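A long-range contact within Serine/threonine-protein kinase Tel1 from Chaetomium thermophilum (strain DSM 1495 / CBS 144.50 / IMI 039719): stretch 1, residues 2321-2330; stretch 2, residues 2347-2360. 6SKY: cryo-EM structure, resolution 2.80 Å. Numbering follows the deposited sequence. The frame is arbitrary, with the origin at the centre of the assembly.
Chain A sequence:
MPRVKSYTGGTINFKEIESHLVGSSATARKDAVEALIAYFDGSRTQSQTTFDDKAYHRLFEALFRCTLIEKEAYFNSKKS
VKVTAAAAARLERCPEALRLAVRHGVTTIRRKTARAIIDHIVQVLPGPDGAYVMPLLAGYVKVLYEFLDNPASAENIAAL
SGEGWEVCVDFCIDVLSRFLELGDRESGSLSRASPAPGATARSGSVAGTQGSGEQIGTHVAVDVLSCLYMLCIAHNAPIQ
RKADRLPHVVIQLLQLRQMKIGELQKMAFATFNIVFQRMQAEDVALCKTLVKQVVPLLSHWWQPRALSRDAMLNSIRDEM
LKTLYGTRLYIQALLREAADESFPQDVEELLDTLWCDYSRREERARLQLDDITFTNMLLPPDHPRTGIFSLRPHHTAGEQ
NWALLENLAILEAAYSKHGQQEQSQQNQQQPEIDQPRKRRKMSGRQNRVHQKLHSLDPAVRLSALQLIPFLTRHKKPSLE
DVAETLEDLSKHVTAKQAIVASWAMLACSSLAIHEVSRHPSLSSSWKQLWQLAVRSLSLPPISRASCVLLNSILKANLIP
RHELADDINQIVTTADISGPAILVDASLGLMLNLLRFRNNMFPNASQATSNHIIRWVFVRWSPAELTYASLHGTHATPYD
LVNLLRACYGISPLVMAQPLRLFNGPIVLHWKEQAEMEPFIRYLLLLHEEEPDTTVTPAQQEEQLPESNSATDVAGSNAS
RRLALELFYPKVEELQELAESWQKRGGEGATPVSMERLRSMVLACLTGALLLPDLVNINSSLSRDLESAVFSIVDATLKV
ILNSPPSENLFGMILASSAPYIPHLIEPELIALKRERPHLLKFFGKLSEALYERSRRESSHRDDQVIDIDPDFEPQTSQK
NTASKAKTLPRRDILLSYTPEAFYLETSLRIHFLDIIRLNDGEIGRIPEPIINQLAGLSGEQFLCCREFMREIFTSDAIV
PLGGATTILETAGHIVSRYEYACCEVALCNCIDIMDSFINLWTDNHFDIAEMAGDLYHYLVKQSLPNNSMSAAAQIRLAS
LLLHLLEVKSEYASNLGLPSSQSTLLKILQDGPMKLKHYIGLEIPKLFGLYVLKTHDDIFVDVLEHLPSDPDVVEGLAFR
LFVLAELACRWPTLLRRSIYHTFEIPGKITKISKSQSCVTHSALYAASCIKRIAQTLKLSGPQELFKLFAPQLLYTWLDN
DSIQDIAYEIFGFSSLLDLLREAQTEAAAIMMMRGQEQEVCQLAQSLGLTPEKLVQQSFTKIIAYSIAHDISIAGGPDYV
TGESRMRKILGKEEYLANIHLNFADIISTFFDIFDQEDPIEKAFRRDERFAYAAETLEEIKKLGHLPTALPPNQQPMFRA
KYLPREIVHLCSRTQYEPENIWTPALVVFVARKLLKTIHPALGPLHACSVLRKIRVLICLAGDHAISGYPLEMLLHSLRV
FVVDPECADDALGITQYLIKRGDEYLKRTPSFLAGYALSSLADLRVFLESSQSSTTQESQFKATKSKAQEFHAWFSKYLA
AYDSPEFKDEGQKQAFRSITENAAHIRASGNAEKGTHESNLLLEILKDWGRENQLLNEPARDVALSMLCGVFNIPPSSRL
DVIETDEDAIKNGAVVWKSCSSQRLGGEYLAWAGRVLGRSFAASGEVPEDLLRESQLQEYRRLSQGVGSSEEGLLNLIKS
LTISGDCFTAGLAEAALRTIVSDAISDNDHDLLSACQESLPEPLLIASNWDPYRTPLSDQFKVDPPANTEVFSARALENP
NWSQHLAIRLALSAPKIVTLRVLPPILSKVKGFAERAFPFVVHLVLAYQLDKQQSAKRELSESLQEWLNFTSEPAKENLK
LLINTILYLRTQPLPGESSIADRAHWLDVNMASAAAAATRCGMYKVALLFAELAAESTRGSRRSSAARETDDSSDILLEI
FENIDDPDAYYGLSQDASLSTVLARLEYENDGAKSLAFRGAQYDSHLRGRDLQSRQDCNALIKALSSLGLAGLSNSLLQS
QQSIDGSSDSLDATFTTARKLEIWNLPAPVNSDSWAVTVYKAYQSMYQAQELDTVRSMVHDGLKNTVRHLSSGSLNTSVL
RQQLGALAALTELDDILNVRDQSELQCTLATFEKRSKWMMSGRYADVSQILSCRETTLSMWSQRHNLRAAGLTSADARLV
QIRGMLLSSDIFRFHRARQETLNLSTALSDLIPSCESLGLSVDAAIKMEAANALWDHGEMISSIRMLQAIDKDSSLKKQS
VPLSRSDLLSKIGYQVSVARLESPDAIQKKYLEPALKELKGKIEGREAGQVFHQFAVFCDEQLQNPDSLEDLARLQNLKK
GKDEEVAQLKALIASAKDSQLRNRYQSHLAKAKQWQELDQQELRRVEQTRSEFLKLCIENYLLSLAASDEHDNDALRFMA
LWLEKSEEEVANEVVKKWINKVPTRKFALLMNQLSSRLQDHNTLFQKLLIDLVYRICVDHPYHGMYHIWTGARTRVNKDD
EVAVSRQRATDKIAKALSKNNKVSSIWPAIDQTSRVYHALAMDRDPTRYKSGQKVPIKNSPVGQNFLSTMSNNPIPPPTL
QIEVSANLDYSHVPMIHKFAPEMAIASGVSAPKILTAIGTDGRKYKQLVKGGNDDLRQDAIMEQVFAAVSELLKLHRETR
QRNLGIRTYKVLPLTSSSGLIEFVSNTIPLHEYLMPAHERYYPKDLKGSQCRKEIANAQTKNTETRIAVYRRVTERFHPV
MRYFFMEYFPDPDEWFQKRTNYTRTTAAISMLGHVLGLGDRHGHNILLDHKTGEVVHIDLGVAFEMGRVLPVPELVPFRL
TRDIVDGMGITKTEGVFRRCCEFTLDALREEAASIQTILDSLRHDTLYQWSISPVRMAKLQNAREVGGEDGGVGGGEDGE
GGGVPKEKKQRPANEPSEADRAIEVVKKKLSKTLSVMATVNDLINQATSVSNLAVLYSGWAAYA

Stretch 1 (2321-2330) GKDEEVAQLK
Stretch 2, residues 2347-2360: SHLAKAKQWQELDQ

Two helices, 2321-2328 and 2348-2360, lie nearly antiparallel, their N-to-C directions 157° apart and their axes 9.9 Å apart at closest approach. Phi and psi stay near -65/-40 through most of both, with regular i to i-4 hydrogen bonds. The register is set by CA-CA distances of 6.1 Å for Lys 2322 and Gln 2356, 6.7 Å for Val 2326 and Ala 2352, and 7.0 Å for Leu 2329 and Leu 2349. Steps of four, then three residues keep Lys 2322, Val 2326 and Leu 2329 all pointing toward the second stretch.

No hydrogen bond crosses the contact; what meets is mostly apolar and aliphatic surface, with one CH-pi contact. At its centre Val 2326 (t) points toward the small Ala 2352, CG2 to CB 4.2 Å; its CG1 lies 3.7 Å from CE of Lys 2353. That lysine starts away from the partner, but an m, t, t, t chain brings its end back. Gln 2356 starts sideways; chi1 and chi2 both t, with chi3 at 110°, extend it across, placing NE2 3.4 Å from Val 2326 CG2 and 3.7 Å from Lys 2322 O, packed without a hydrogen bond.

In Lys 2322, two m turns bend the chain and two t torsions extend it, leaving NZ 4.0 Å from CB of Trp 2355 (chi1 off-well at -92°, chi2 46°). Asp 2359 (chi1 m) meets a methylene, OD2 3.7 Å from Lys 2322 CG.

At the other end, Leu 2329 (m, chi2 -160°) sets CD1 over a face of the His 2348 ring (chi1 t, chi2 167°), 3.3 Å from the centroid and 3° off the normal. Leu 2349 starts sideways, but t, p swings CD1 to 3.9 Å from Leu 2329 CB. Lys 2330, all t, runs NZ to 3.3 Å from Lys 2353 NZ: two like-charged donors, a proximity that brings no bond.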

# COMPACT_ATOMS: atom_id res chain seq x y z
N GLY A 2321 41.53 22.55 7.79
CA GLY A 2321 42.64 21.74 8.28
C GLY A 2321 43.91 21.93 7.48
O GLY A 2321 45.01 21.96 8.05
N LYS A 2322 43.79 22.08 6.16
CA LYS A 2322 44.98 22.30 5.35
C LYS A 2322 45.59 23.67 5.62
O LYS A 2322 46.82 23.82 5.63
CB LYS A 2322 44.65 22.15 3.87
CG LYS A 2322 44.79 20.74 3.33
CD LYS A 2322 46.25 20.36 3.16
CE LYS A 2322 46.39 19.03 2.44
NZ LYS A 2322 47.81 18.65 2.22
N ASP A 2323 44.76 24.69 5.84
CA ASP A 2323 45.30 26.00 6.19
C ASP A 2323 45.98 25.96 7.55
O ASP A 2323 47.03 26.58 7.74
CB ASP A 2323 44.20 27.05 6.17
CG ASP A 2323 44.67 28.39 6.70
OD1 ASP A 2323 45.63 28.95 6.12
OD2 ASP A 2323 44.10 28.87 7.70
N GLU A 2324 45.40 25.23 8.50
CA GLU A 2324 46.05 25.06 9.80
C GLU A 2324 47.39 24.35 9.66
O GLU A 2324 48.37 24.73 10.31
CB GLU A 2324 45.12 24.30 10.74
CG GLU A 2324 45.77 23.82 12.02
CD GLU A 2324 44.77 23.25 12.99
OE1 GLU A 2324 43.57 23.56 12.86
OE2 GLU A 2324 45.18 22.48 13.89
N GLU A 2325 47.44 23.32 8.82
CA GLU A 2325 48.69 22.59 8.61
C GLU A 2325 49.74 23.48 7.96
O GLU A 2325 50.93 23.41 8.30
CB GLU A 2325 48.42 21.35 7.76
CG GLU A 2325 49.66 20.59 7.34
CD GLU A 2325 49.32 19.29 6.63
OE1 GLU A 2325 48.14 18.91 6.63
OE2 GLU A 2325 50.24 18.66 6.07
N VAL A 2326 49.33 24.33 7.01
CA VAL A 2326 50.26 25.30 6.43
C VAL A 2326 50.72 26.28 7.50
O VAL A 2326 51.88 26.70 7.51
CB VAL A 2326 49.60 26.02 5.23
CG1 VAL A 2326 50.25 27.36 4.97
CG2 VAL A 2326 49.68 25.14 4.00
N ALA A 2327 49.82 26.65 8.41
CA ALA A 2327 50.20 27.53 9.51
C ALA A 2327 51.19 26.87 10.46
O ALA A 2327 51.96 27.56 11.13
CB ALA A 2327 48.96 27.99 10.28
N GLN A 2328 51.17 25.54 10.54
CA GLN A 2328 52.17 24.83 11.33
C GLN A 2328 53.57 25.06 10.76
O GLN A 2328 54.45 25.59 11.44
CB GLN A 2328 51.85 23.33 11.38
CG GLN A 2328 52.95 22.50 12.01
CD GLN A 2328 52.56 21.04 12.18
OE1 GLN A 2328 51.41 20.66 11.96
NE2 GLN A 2328 53.53 20.22 12.57
N LEU A 2329 53.78 24.67 9.50
CA LEU A 2329 55.09 24.82 8.86
C LEU A 2329 55.47 26.27 8.60
O LEU A 2329 56.55 26.50 8.06
CB LEU A 2329 55.13 24.04 7.55
CG LEU A 2329 55.19 22.52 7.63
CD1 LEU A 2329 55.71 21.97 6.31
CD2 LEU A 2329 56.05 22.07 8.79
N LYS A 2330 54.61 27.23 8.94
CA LYS A 2330 54.91 28.63 8.68
C LYS A 2330 53.98 29.52 9.48
O LYS A 2330 54.00 29.51 10.71
CB LYS A 2330 54.79 28.93 7.19
CG LYS A 2330 55.12 30.36 6.82
CD LYS A 2330 55.04 30.58 5.32
CE LYS A 2330 55.19 32.04 4.96
NZ LYS A 2330 55.10 32.26 3.49
N SER A 2347 60.29 20.95 -0.57
CA SER A 2347 59.03 21.03 -1.30
C SER A 2347 57.85 20.64 -0.42
O SER A 2347 56.74 20.45 -0.90
CB SER A 2347 59.07 20.15 -2.55
OG SER A 2347 60.00 20.64 -3.50
N HIS A 2348 58.11 20.51 0.88
CA HIS A 2348 57.04 20.24 1.83
C HIS A 2348 56.02 21.38 1.83
O HIS A 2348 54.83 21.17 1.60
CB HIS A 2348 57.62 20.01 3.22
CG HIS A 2348 56.66 19.42 4.20
ND1 HIS A 2348 57.06 18.92 5.42
CD2 HIS A 2348 55.32 19.26 4.15
CE1 HIS A 2348 56.01 18.47 6.07
NE2 HIS A 2348 54.94 18.66 5.33
N LEU A 2349 56.49 22.60 2.09
CA LEU A 2349 55.62 23.76 2.01
C LEU A 2349 55.07 23.93 0.60
O LEU A 2349 53.89 24.29 0.43
CB LEU A 2349 56.39 25.02 2.42
CG LEU A 2349 55.56 26.23 2.82
CD1 LEU A 2349 55.03 26.06 4.23
CD2 LEU A 2349 56.39 27.50 2.70
N ALA A 2350 55.89 23.67 -0.42
CA ALA A 2350 55.45 23.86 -1.80
C ALA A 2350 54.27 22.95 -2.13
O ALA A 2350 53.23 23.41 -2.60
CB ALA A 2350 56.61 23.62 -2.76
N LYS A 2351 54.42 21.65 -1.88
CA LYS A 2351 53.34 20.72 -2.17
C LYS A 2351 52.13 20.97 -1.27
O LYS A 2351 50.99 20.84 -1.72
CB LYS A 2351 53.81 19.27 -2.02
CG LYS A 2351 54.56 18.72 -3.22
CD LYS A 2351 54.84 17.24 -3.02
CE LYS A 2351 55.73 16.68 -4.11
NZ LYS A 2351 56.08 15.26 -3.84
N ALA A 2352 52.37 21.31 -0.00
CA ALA A 2352 51.25 21.58 0.90
C ALA A 2352 50.41 22.75 0.39
O ALA A 2352 49.18 22.66 0.35
CB ALA A 2352 51.76 21.86 2.31
N LYS A 2353 51.06 23.84 -0.02
CA LYS A 2353 50.31 24.98 -0.52
C LYS A 2353 49.71 24.71 -1.89
O LYS A 2353 48.66 25.26 -2.22
CB LYS A 2353 51.19 26.22 -0.53
CG LYS A 2353 51.51 26.72 0.87
CD LYS A 2353 52.23 28.06 0.86
CE LYS A 2353 52.46 28.55 2.29
NZ LYS A 2353 53.30 29.77 2.35
N GLN A 2354 50.34 23.85 -2.70
CA GLN A 2354 49.73 23.48 -3.97
C GLN A 2354 48.43 22.71 -3.74
O GLN A 2354 47.42 22.98 -4.40
CB GLN A 2354 50.71 22.64 -4.79
CG GLN A 2354 50.14 22.10 -6.08
CD GLN A 2354 51.22 21.58 -7.01
OE1 GLN A 2354 50.93 20.90 -7.99
NE2 GLN A 2354 52.47 21.91 -6.71
N TRP A 2355 48.44 21.77 -2.81
CA TRP A 2355 47.22 21.05 -2.48
C TRP A 2355 46.18 21.97 -1.86
O TRP A 2355 44.97 21.83 -2.12
CB TRP A 2355 47.54 19.88 -1.56
CG TRP A 2355 47.81 18.61 -2.31
CD1 TRP A 2355 48.59 18.47 -3.41
CD2 TRP A 2355 47.28 17.32 -2.02
NE1 TRP A 2355 48.58 17.16 -3.83
CE2 TRP A 2355 47.78 16.43 -2.99
CE3 TRP A 2355 46.42 16.82 -1.03
CZ2 TRP A 2355 47.46 15.08 -3.00
CZ3 TRP A 2355 46.11 15.48 -1.04
CH2 TRP A 2355 46.63 14.62 -2.01
N GLN A 2356 46.62 22.93 -1.04
CA GLN A 2356 45.69 23.92 -0.50
C GLN A 2356 45.03 24.72 -1.62
O GLN A 2356 43.82 24.98 -1.58
CB GLN A 2356 46.43 24.84 0.47
CG GLN A 2356 45.66 26.07 0.88
CD GLN A 2356 46.46 26.97 1.81
OE1 GLN A 2356 46.87 28.06 1.43
NE2 GLN A 2356 46.67 26.51 3.03
N GLU A 2357 45.81 25.12 -2.63
CA GLU A 2357 45.25 25.86 -3.75
C GLU A 2357 44.25 25.01 -4.53
O GLU A 2357 43.22 25.52 -4.99
CB GLU A 2357 46.38 26.34 -4.66
CG GLU A 2357 45.94 27.29 -5.77
CD GLU A 2357 45.36 26.57 -6.97
OE1 GLU A 2357 45.62 25.36 -7.12
OE2 GLU A 2357 44.64 27.22 -7.75
N LEU A 2358 44.54 23.72 -4.69
CA LEU A 2358 43.59 22.85 -5.38
C LEU A 2358 42.28 22.74 -4.60
O LEU A 2358 41.19 22.76 -5.19
CB LEU A 2358 44.20 21.47 -5.60
CG LEU A 2358 44.11 20.91 -7.02
CD1 LEU A 2358 44.56 21.94 -8.03
CD2 LEU A 2358 44.97 19.68 -7.10
N ASP A 2359 42.37 22.63 -3.27
CA ASP A 2359 41.17 22.66 -2.45
C ASP A 2359 40.40 23.96 -2.64
O ASP A 2359 39.17 23.96 -2.71
CB ASP A 2359 41.53 22.48 -0.98
CG ASP A 2359 41.95 21.06 -0.65
OD1 ASP A 2359 41.87 20.20 -1.55
OD2 ASP A 2359 42.35 20.81 0.50
N GLN A 2360 41.11 25.09 -2.70
CA GLN A 2360 40.44 26.36 -2.90
C GLN A 2360 39.68 26.39 -4.22
O GLN A 2360 38.56 26.90 -4.29
CB GLN A 2360 41.44 27.51 -2.85
CG GLN A 2360 42.14 27.68 -1.51
CD GLN A 2360 41.20 28.12 -0.40
OE1 GLN A 2360 40.10 28.60 -0.66
NE2 GLN A 2360 41.64 27.96 0.84